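Prophage pi2 protein 01, integrase (Lactococcus lactis, PDB 3LYS) probably binds DNA as a phage-type integrase acting in recombination, of which this construct is the helical N-terminal, core-binding domain. Local coordinates at residues P3-W15 / R78-L92. The protein carries 1 engineered substitution. Numbering follows the deposited sequence.
Engineered in segment 78-92: Cys85 (natural residue Pro).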
ATOM      1  N   PRO A   3      -2.548 -19.387  -1.162  1.00 75.45           N
ATOM      2  CA  PRO A   3      -1.453 -18.794  -0.341  1.00 75.63           C
ATOM      3  C   PRO A   3      -0.787 -17.613  -1.076  1.00 76.37           C
ATOM      4  O   PRO A   3      -0.761 -17.591  -2.311  1.00 78.37           O
ATOM      5  CB  PRO A   3      -0.459 -19.919  -0.075  1.00 76.38           C
ATOM      6  CG  PRO A   3      -0.701 -20.832  -1.302  1.00 74.68           C
ATOM      7  CD  PRO A   3      -2.208 -20.766  -1.566  1.00 72.01           C
ATOM      8  N   ILE A   4      -0.267 -16.634  -0.323  1.00 74.84           N
ATOM      9  CA  ILE A   4       0.412 -15.453  -0.902  1.00 71.60           C
ATOM     10  C   ILE A   4       1.750 -15.147  -0.229  1.00 70.99           C
ATOM     11  O   ILE A   4       1.813 -14.492   0.818  1.00 69.24           O
ATOM     12  CB  ILE A   4      -0.464 -14.156  -0.833  1.00 69.87           C
ATOM     13  CG1 ILE A   4       0.292 -12.960  -1.434  1.00 64.68           C
ATOM     14  CG2 ILE A   4      -0.826 -13.839   0.618  1.00 69.18           C
ATOM     15  CD1 ILE A   4       0.617 -13.060  -2.910  1.00 58.76           C
ATOM     16  N   LYS A   5       2.822 -15.628  -0.848  1.00 70.40           N
ATOM     17  CA  LYS A   5       4.172 -15.413  -0.340  1.00 70.37           C
ATOM     18  C   LYS A   5       4.929 -14.506  -1.301  1.00 67.48           C
ATOM     19  O   LYS A   5       5.297 -14.917  -2.402  1.00 70.07           O
ATOM     20  CB  LYS A   5       4.906 -16.756  -0.182  1.00 71.45           C
ATOM     21  CG  LYS A   5       4.609 -17.498   1.121  1.00 72.12           C
ATOM     22  CD  LYS A   5       5.091 -16.699   2.336  1.00 72.52           C
ATOM     23  CE  LYS A   5       4.936 -17.484   3.638  1.00 72.59           C
ATOM     24  NZ  LYS A   5       5.740 -18.741   3.641  1.00 75.82           N
ATOM     25  N   GLN A   6       5.152 -13.267  -0.882  1.00 59.66           N
ATOM     26  CA  GLN A   6       5.864 -12.312  -1.715  1.00 53.13           C
ATOM     27  C   GLN A   6       6.072 -11.003  -0.932  1.00 53.50           C
ATOM     28  O   GLN A   6       5.451 -10.795   0.115  1.00 56.71           O
ATOM     29  CB  GLN A   6       5.052 -12.065  -2.986  1.00 45.94           C
ATOM     30  CG  GLN A   6       5.794 -11.371  -4.098  1.00 43.42           C
ATOM     31  CD  GLN A   6       4.849 -10.796  -5.120  1.00 37.82           C
ATOM     32  OE1 GLN A   6       3.695 -11.212  -5.210  1.00 38.95           O
ATOM     33  NE2 GLN A   6       5.327  -9.832  -5.896  1.00 31.88           N
ATOM     34  N   GLU A   7       6.948 -10.126  -1.417  1.00 48.71           N
ATOM     35  CA  GLU A   7       7.181  -8.865  -0.725  1.00 45.54           C
ATOM     36  C   GLU A   7       6.086  -7.892  -1.064  1.00 40.83           C
ATOM     37  O   GLU A   7       5.671  -7.810  -2.204  1.00 38.72           O
ATOM     38  CB  GLU A   7       8.494  -8.243  -1.149  1.00 51.54           C
ATOM     39  CG  GLU A   7       9.670  -9.153  -0.967  1.00 59.20           C
ATOM     40  CD  GLU A   7      10.983  -8.426  -1.138  1.00 63.22           C
ATOM     41  OE1 GLU A   7      12.017  -9.131  -1.217  1.00 66.41           O
ATOM     42  OE2 GLU A   7      10.975  -7.164  -1.183  1.00 63.97           O
ATOM     43  N   ILE A   8       5.620  -7.146  -0.076  1.00 40.42           N
ATOM     44  CA  ILE A   8       4.577  -6.170  -0.322  1.00 36.44           C
ATOM     45  C   ILE A   8       4.973  -5.237  -1.462  1.00 36.93           C
ATOM     46  O   ILE A   8       4.180  -4.993  -2.373  1.00 34.60           O
ATOM     47  CB  ILE A   8       4.318  -5.338   0.934  1.00 33.50           C
ATOM     48  CG1 ILE A   8       3.307  -4.233   0.636  1.00 31.80           C
ATOM     49  CG2 ILE A   8       5.624  -4.759   1.451  1.00 29.29           C
ATOM     50  CD1 ILE A   8       1.923  -4.740   0.404  1.00 17.03           C
ATOM     51  N   SER A   9       6.197  -4.716  -1.418  1.00 41.70           N
ATOM     52  CA  SER A   9       6.669  -3.791  -2.453  1.00 44.32           C
ATOM     53  C   SER A   9       6.618  -4.427  -3.828  1.00 43.21           C
ATOM     54  O   SER A   9       5.996  -3.895  -4.748  1.00 44.48           O
ATOM     55  CB  SER A   9       8.100  -3.315  -2.145  1.00 47.63           C
ATOM     56  OG  SER A   9       8.974  -4.397  -1.814  1.00 52.54           O
ATOM     57  N   GLU A  10       7.262  -5.583  -3.951  1.00 42.11           N
ATOM     58  CA  GLU A  10       7.317  -6.316  -5.207  1.00 38.45           C
ATOM     59  C   GLU A  10       5.939  -6.550  -5.806  1.00 32.05           C
ATOM     60  O   GLU A  10       5.699  -6.280  -6.981  1.00 27.45           O
ATOM     61  CB  GLU A  10       8.011  -7.647  -4.979  1.00 41.06           C
ATOM     62  CG  GLU A  10       8.414  -8.312  -6.253  1.00 53.08           C
ATOM     63  CD  GLU A  10       9.221  -9.554  -6.001  1.00 62.39           C
ATOM     64  OE1 GLU A  10      10.282  -9.461  -5.338  1.00 66.51           O
ATOM     65  OE2 GLU A  10       8.794 -10.633  -6.470  1.00 69.88           O
ATOM     66  N   TYR A  11       5.042  -7.068  -4.981  1.00 28.14           N
ATOM     67  CA  TYR A  11       3.688  -7.330  -5.402  1.00 26.02           C
ATOM     68  C   TYR A  11       2.995  -6.065  -5.881  1.00 28.88           C
ATOM     69  O   TYR A  11       2.368  -6.065  -6.930  1.00 30.08           O
ATOM     70  CB  TYR A  11       2.888  -7.950  -4.261  1.00 22.84           C
ATOM     71  CG  TYR A  11       1.398  -7.902  -4.479  1.00 28.16           C
ATOM     72  CD1 TYR A  11       0.635  -6.864  -3.944  1.00 28.26           C
ATOM     73  CD2 TYR A  11       0.757  -8.846  -5.283  1.00 26.05           C
ATOM     74  CE1 TYR A  11      -0.724  -6.755  -4.203  1.00 27.78           C
ATOM     75  CE2 TYR A  11      -0.603  -8.749  -5.556  1.00 26.41           C
ATOM     76  CZ  TYR A  11      -1.335  -7.702  -5.013  1.00 32.41           C
ATOM     77  OH  TYR A  11      -2.672  -7.596  -5.297  1.00 37.97           O
ATOM     78  N   PHE A  12       3.097  -4.980  -5.124  1.00 29.66           N
ATOM     79  CA  PHE A  12       2.439  -3.745  -5.533  1.00 26.81           C
ATOM     80  C   PHE A  12       2.774  -3.399  -6.976  1.00 24.89           C
ATOM     81  O   PHE A  12       1.887  -3.088  -7.763  1.00 23.40           O
ATOM     82  CB  PHE A  12       2.827  -2.591  -4.597  1.00 26.19           C
ATOM     83  CG  PHE A  12       2.023  -1.333  -4.815  1.00 27.67           C
ATOM     84  CD1 PHE A  12       2.479  -0.337  -5.664  1.00 24.27           C
ATOM     85  CD2 PHE A  12       0.803  -1.150  -4.171  1.00 26.03           C
ATOM     86  CE1 PHE A  12       1.734   0.826  -5.865  1.00 28.26           C
ATOM     87  CE2 PHE A  12       0.051   0.010  -4.368  1.00 26.35           C
ATOM     88  CZ  PHE A  12       0.519   0.997  -5.215  1.00 25.83           C
ATOM     89  N   LYS A  13       4.054  -3.459  -7.327  1.00 30.97           N
ATOM     90  CA  LYS A  13       4.478  -3.151  -8.692  1.00 34.32           C
ATOM     91  C   LYS A  13       3.778  -4.118  -9.636  1.00 36.29           C
ATOM     92  O   LYS A  13       3.146  -3.699 -10.599  1.00 38.64           O
ATOM     93  CB  LYS A  13       5.995  -3.295  -8.819  1.00 35.48           C
ATOM     94  CG  LYS A  13       6.553  -2.978 -10.198  1.00 41.07           C
ATOM     95  CD  LYS A  13       8.089  -2.997 -10.193  1.00 39.97           C
ATOM     96  CE  LYS A  13       8.670  -2.547 -11.534  1.00 42.98           C
ATOM     97  NZ  LYS A  13       8.329  -3.459 -12.668  1.00 42.75           N
ATOM     98  N   ASP A  14       3.894  -5.410  -9.340  1.00 34.85           N
ATOM     99  CA  ASP A  14       3.272  -6.479 -10.128  1.00 36.75           C
ATOM    100  C   ASP A  14       1.808  -6.104 -10.401  1.00 35.31           C
ATOM    101  O   ASP A  14       1.362  -6.080 -11.547  1.00 33.33           O
ATOM    102  CB  ASP A  14       3.368  -7.791  -9.323  1.00 41.21           C
ATOM    103  CG  ASP A  14       3.043  -9.035 -10.141  1.00 44.37           C
ATOM    104  OD1 ASP A  14       1.988  -9.045 -10.809  1.00 48.97           O
ATOM    105  OD2 ASP A  14       3.835 -10.011 -10.093  1.00 43.68           O
ATOM    106  N   TRP A  15       1.087  -5.795  -9.325  1.00 35.38           N
ATOM    107  CA  TRP A  15      -0.323  -5.411  -9.362  1.00 35.46           C
ATOM    108  C   TRP A  15      -0.594  -4.179 -10.229  1.00 39.30           C
ATOM    109  O   TRP A  15      -1.339  -4.251 -11.214  1.00 39.51           O
ATOM    110  CB  TRP A  15      -0.826  -5.134  -7.938  1.00 35.06           C
ATOM    111  CG  TRP A  15      -2.257  -4.686  -7.868  1.00 33.05           C
ATOM    112  CD1 TRP A  15      -3.352  -5.461  -8.023  1.00 32.98           C
ATOM    113  CD2 TRP A  15      -2.736  -3.334  -7.703  1.00 32.14           C
ATOM    114  NE1 TRP A  15      -4.490  -4.687  -7.977  1.00 36.06           N
ATOM    115  CE2 TRP A  15      -4.139  -3.378  -7.782  1.00 31.26           C
ATOM    116  CE3 TRP A  15      -2.110  -2.095  -7.505  1.00 28.15           C
ATOM    117  CZ2 TRP A  15      -4.936  -2.233  -7.667  1.00 28.14           C
ATOM    118  CZ3 TRP A  15      -2.902  -0.955  -7.391  1.00 27.56           C
ATOM    119  CH2 TRP A  15      -4.303  -1.036  -7.474  1.00 28.14           C
ATOM    120  N   ARG A  78      -4.111   3.889  -1.962  1.00 25.25           N
ATOM    121  CA  ARG A  78      -3.540   3.111  -3.061  1.00 24.14           C
ATOM    122  C   ARG A  78      -3.077   1.715  -2.625  1.00 23.34           C
ATOM    123  O   ARG A  78      -3.332   0.730  -3.309  1.00 22.50           O
ATOM    124  CB  ARG A  78      -2.382   3.877  -3.723  1.00 30.48           C
ATOM    125  CG  ARG A  78      -2.850   4.995  -4.676  1.00 33.25           C
ATOM    126  CD  ARG A  78      -1.724   5.579  -5.528  1.00 33.50           C
ATOM    127  NE  ARG A  78      -0.979   6.644  -4.861  1.00 40.21           N
ATOM    128  CZ  ARG A  78      -1.500   7.814  -4.496  1.00 41.77           C
ATOM    129  NH1 ARG A  78      -0.745   8.729  -3.892  1.00 39.11           N
ATOM    130  NH2 ARG A  78      -2.779   8.070  -4.729  1.00 42.21           N
ATOM    131  N   VAL A  79      -2.406   1.617  -1.490  1.00 25.71           N
ATOM    132  CA  VAL A  79      -1.965   0.316  -1.029  1.00 26.05           C
ATOM    133  C   VAL A  79      -3.176  -0.550  -0.746  1.00 27.60           C
ATOM    134  O   VAL A  79      -3.210  -1.739  -1.052  1.00 26.44           O
ATOM    135  CB  VAL A  79      -1.172   0.419   0.267  1.00 27.22           C
ATOM    136  CG1 VAL A  79      -0.742  -0.968   0.707  1.00 27.58           C
ATOM    137  CG2 VAL A  79       0.028   1.335   0.082  1.00 23.83           C
ATOM    138  N   ARG A  80      -4.172   0.059  -0.131  1.00 31.24           N
ATOM    139  CA  ARG A  80      -5.393  -0.654   0.209  1.00 37.28           C
ATOM    140  C   ARG A  80      -5.987  -1.316  -1.030  1.00 38.04           C
ATOM    141  O   ARG A  80      -6.308  -2.504  -1.026  1.00 39.90           O
ATOM    142  CB  ARG A  80      -6.394   0.331   0.825  1.00 42.58           C
ATOM    143  CG  ARG A  80      -7.715  -0.275   1.252  1.00 44.35           C
ATOM    144  CD  ARG A  80      -8.420   0.619   2.254  1.00 46.64           C
ATOM    145  NE  ARG A  80      -9.764   0.140   2.511  1.00 47.88           N
ATOM    146  CZ  ARG A  80     -10.051  -1.094   2.903  1.00 49.94           C
ATOM    147  NH1 ARG A  80     -11.316  -1.451   3.120  1.00 52.06           N
ATOM    148  NH2 ARG A  80      -9.077  -1.972   3.083  1.00 49.18           N
ATOM    149  N   ALA A  81      -6.122  -0.537  -2.097  1.00 35.22           N
ATOM    150  CA  ALA A  81      -6.683  -1.055  -3.331  1.00 35.40           C
ATOM    151  C   ALA A  81      -5.950  -2.306  -3.813  1.00 33.35           C
ATOM    152  O   ALA A  81      -6.571  -3.268  -4.263  1.00 31.60           O
ATOM    153  CB  ALA A  81      -6.642   0.013  -4.402  1.00 36.78           C
ATOM    154  N   SER A  82      -4.630  -2.297  -3.730  1.00 32.38           N
ATOM    155  CA  SER A  82      -3.873  -3.450  -4.186  1.00 32.91           C
ATOM    156  C   SER A  82      -4.120  -4.672  -3.325  1.00 33.70           C
ATOM    157  O   SER A  82      -4.008  -5.804  -3.792  1.00 34.58           O
ATOM    158  CB  SER A  82      -2.386  -3.143  -4.186  1.00 29.69           C
ATOM    159  OG  SER A  82      -1.988  -2.689  -2.913  1.00 35.28           O
ATOM    160  N   ILE A  83      -4.436  -4.456  -2.056  1.00 34.51           N
ATOM    161  CA  ILE A  83      -4.683  -5.589  -1.182  1.00 37.51           C
ATOM    162  C   ILE A  83      -6.052  -6.220  -1.483  1.00 38.29           C
ATOM    163  O   ILE A  83      -6.229  -7.440  -1.363  1.00 33.73           O
ATOM    164  CB  ILE A  83      -4.556  -5.172   0.291  1.00 33.54           C
ATOM    165  CG1 ILE A  83      -3.107  -5.326   0.721  1.00 29.33           C
ATOM    166  CG2 ILE A  83      -5.409  -6.043   1.165  1.00 37.66           C
ATOM    167  CD1 ILE A  83      -2.174  -4.422   0.004  1.00 28.68           C
ATOM    168  N   GLN A  84      -6.996  -5.385  -1.912  1.00 39.08           N
ATOM    169  CA  GLN A  84      -8.338  -5.842  -2.253  1.00 38.91           C
ATOM    170  C   GLN A  84      -8.338  -7.035  -3.202  1.00 36.63           C
ATOM    171  O   GLN A  84      -8.860  -8.095  -2.870  1.00 33.52           O
ATOM    172  CB  GLN A  84      -9.136  -4.715  -2.895  1.00 42.85           C
ATOM    173  CG  GLN A  84      -9.276  -3.499  -2.028  1.00 52.19           C
ATOM    174  CD  GLN A  84      -9.851  -3.828  -0.664  1.00 57.65           C
ATOM    175  OE1 GLN A  84      -9.154  -4.373   0.203  1.00 62.28           O
ATOM    176  NE2 GLN A  84     -11.130  -3.505  -0.462  1.00 54.94           N
ATOM    177  N   CYS A  85      -7.765  -6.856  -4.387  1.00 34.82           N
ATOM    178  CA  CYS A  85      -7.728  -7.935  -5.356  1.00 37.69           C
ATOM    179  C   CYS A  85      -7.070  -9.134  -4.691  1.00 37.50           C
ATOM    180  O   CYS A  85      -7.435 -10.280  -4.940  1.00 42.09           O
ATOM    181  CB  CYS A  85      -6.955  -7.522  -6.628  1.00 34.40           C
ATOM    182  SG  CYS A  85      -7.506  -8.362  -8.185  1.00 42.83           S
ATOM    183  N   LEU A  86      -6.116  -8.880  -3.813  1.00 35.89           N
ATOM    184  CA  LEU A  86      -5.441  -9.984  -3.148  1.00 38.84           C
ATOM    185  C   LEU A  86      -6.435 -10.755  -2.286  1.00 40.07           C
ATOM    186  O   LEU A  86      -6.346 -11.975  -2.151  1.00 40.31           O
ATOM    187  CB  LEU A  86      -4.289  -9.453  -2.302  1.00 38.27           C
ATOM    188  CG  LEU A  86      -3.052 -10.346  -2.207  1.00 38.32           C
ATOM    189  CD1 LEU A  86      -2.597 -10.840  -3.577  1.00 35.35           C
ATOM    190  CD2 LEU A  86      -1.969  -9.525  -1.555  1.00 39.86           C
ATOM    191  N   ILE A  87      -7.393 -10.039  -1.715  1.00 42.42           N
ATOM    192  CA  ILE A  87      -8.411 -10.672  -0.889  1.00 46.06           C
ATOM    193  C   ILE A  87      -9.424 -11.382  -1.785  1.00 48.69           C
ATOM    194  O   ILE A  87      -9.688 -12.580  -1.631  1.00 50.27           O
ATOM    195  CB  ILE A  87      -9.168  -9.626  -0.045  1.00 49.65           C
ATOM    196  CG1 ILE A  87      -8.219  -8.974   0.975  1.00 49.93           C
ATOM    197  CG2 ILE A  87     -10.365 -10.279   0.643  1.00 51.25           C
ATOM    198  CD1 ILE A  87      -7.679  -9.923   2.040  1.00 45.76           C
ATOM    199  N   GLU A  88      -9.992 -10.619  -2.719  1.00 48.87           N
ATOM    200  CA  GLU A  88     -10.979 -11.121  -3.670  1.00 46.55           C
ATOM    201  C   GLU A  88     -10.520 -12.446  -4.296  1.00 43.19           C
ATOM    202  O   GLU A  88     -11.293 -13.396  -4.421  1.00 39.48           O
ATOM    203  CB  GLU A  88     -11.207 -10.062  -4.755  1.00 51.53           C
ATOM    204  CG  GLU A  88     -12.672  -9.798  -5.047  1.00 59.72           C
ATOM    205  CD  GLU A  88     -13.312 -10.901  -5.884  1.00 64.72           C
ATOM    206  OE1 GLU A  88     -14.558 -10.976  -5.930  1.00 66.75           O
ATOM    207  OE2 GLU A  88     -12.566 -11.691  -6.501  1.00 66.87           O
ATOM    208  N   GLU A  89      -9.244 -12.489  -4.660  1.00 39.27           N
ATOM    209  CA  GLU A  89      -8.637 -13.657  -5.268  1.00 37.02           C
ATOM    210  C   GLU A  89      -8.506 -14.796  -4.281  1.00 36.28           C
ATOM    211  O   GLU A  89      -8.239 -15.933  -4.668  1.00 39.41           O
ATOM    212  CB  GLU A  89      -7.257 -13.298  -5.817  1.00 37.79           C
ATOM    213  CG  GLU A  89      -7.312 -12.335  -6.997  1.00 38.33           C
ATOM    214  CD  GLU A  89      -5.946 -11.930  -7.493  1.00 39.39           C
ATOM    215  OE1 GLU A  89      -5.006 -12.774  -7.445  1.00 38.60           O
ATOM    216  OE2 GLU A  89      -5.824 -10.772  -7.957  1.00 38.16           O
ATOM    217  N   GLY A  90      -8.696 -14.495  -3.004  1.00 33.75           N
ATOM    218  CA  GLY A  90      -8.582 -15.529  -1.994  1.00 35.97           C
ATOM    219  C   GLY A  90      -7.144 -15.965  -1.750  1.00 37.94           C
ATOM    220  O   GLY A  90      -6.869 -17.134  -1.462  1.00 33.71           O
ATOM    221  N   ARG A  91      -6.217 -15.024  -1.886  1.00 37.93           N
ATOM    222  CA  ARG A  91      -4.816 -15.322  -1.646  1.00 38.74           C
ATOM    223  C   ARG A  91      -4.409 -14.727  -0.308  1.00 41.57           C
ATOM    224  O   ARG A  91      -3.451 -15.176   0.314  1.00 45.11           O
ATOM    225  CB  ARG A  91      -3.939 -14.767  -2.768  1.00 36.86           C
ATOM    226  CG  ARG A  91      -3.697 -15.756  -3.890  1.00 33.91           C
ATOM    227  CD  ARG A  91      -3.477 -15.047  -5.208  1.00 37.34           C
ATOM    228  NE  ARG A  91      -2.235 -14.294  -5.218  1.00 39.85           N
ATOM    229  CZ  ARG A  91      -1.743 -13.663  -6.278  1.00 37.51           C
ATOM    230  NH1 ARG A  91      -0.597 -13.004  -6.169  1.00 37.67           N
ATOM    231  NH2 ARG A  91      -2.386 -13.689  -7.439  1.00 34.32           N
ATOM    232  N   LEU A  92      -5.143 -13.715   0.139  1.00 42.96           N
ATOM    233  CA  LEU A  92      -4.853 -13.092   1.422  1.00 41.79           C
ATOM    234  C   LEU A  92      -6.071 -13.252   2.305  1.00 43.37           C
ATOM    235  O   LEU A  92      -7.188 -12.935   1.894  1.00 43.76           O
ATOM    236  CB  LEU A  92      -4.539 -11.605   1.255  1.00 40.03           C
ATOM    237  CG  LEU A  92      -4.087 -10.854   2.517  1.00 35.48           C
ATOM    238  CD1 LEU A  92      -2.819 -11.495   3.068  1.00 31.38           C
ATOM    239  CD2 LEU A  92      -3.845  -9.381   2.191  1.00 35.30           C
TER
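Tyr11 reaches from helix 8-19 to the backbone of helix 69-88, where its OH donates a hydrogen bond of 2.7 Å to Ser82 O. The C=O...OH angle is 150°, and the hydroxyl sits somewhat off the carbonyl plane, while the carbonyl oxygen itself lies at the edge of the phenol ring. Leu86 approaches from the opposite direction and lays CD2 over one ring face, a CH-pi contact 4.1 Å from the centroid; the other face is backed by CB of Trp15, one turn further along the same helix. The indole of Trp15 lies face-on to Ser82, whose CB is 3.7 Å from the centroid of the six-membered ring of Trp15, a CH-pi contact. The CH2 atom of Trp15 meets Ala81 CB, and Trp15 NE1 lies 4.0 Å from CB of Cys85, an engineered residue. Phe12 turns a ring edge to the same turn, toward Ser82 OG and the carbonyl of Arg78.

Ahead of the helix, Ile4 runs its CG1 branch anti to the backbone N (chi1 179°), and CD1 touches both Leu86 CD1, at 4.0 Å, and the guanidinium edge of Arg91. That arginine is salt-bridged through NH2 to Glu89 OE1 (2.8 Å), beside the Schellman motif at Gly90 that follows helix 69-88. Ile8 CD1 and Ile83 CD1 extend the apolar layer, which Leu39 of helix 26-42 and Ile48 continue.

The two helix segments cross at 83° with axes 10.2 Å apart, joining the first and last helices of this chain, which is assigned to the core-binding family. Their junction is mainly apolar and aromatic; the phenol hydroxyl, paired with a helix carbonyl, adds a directional tie within this buried layer.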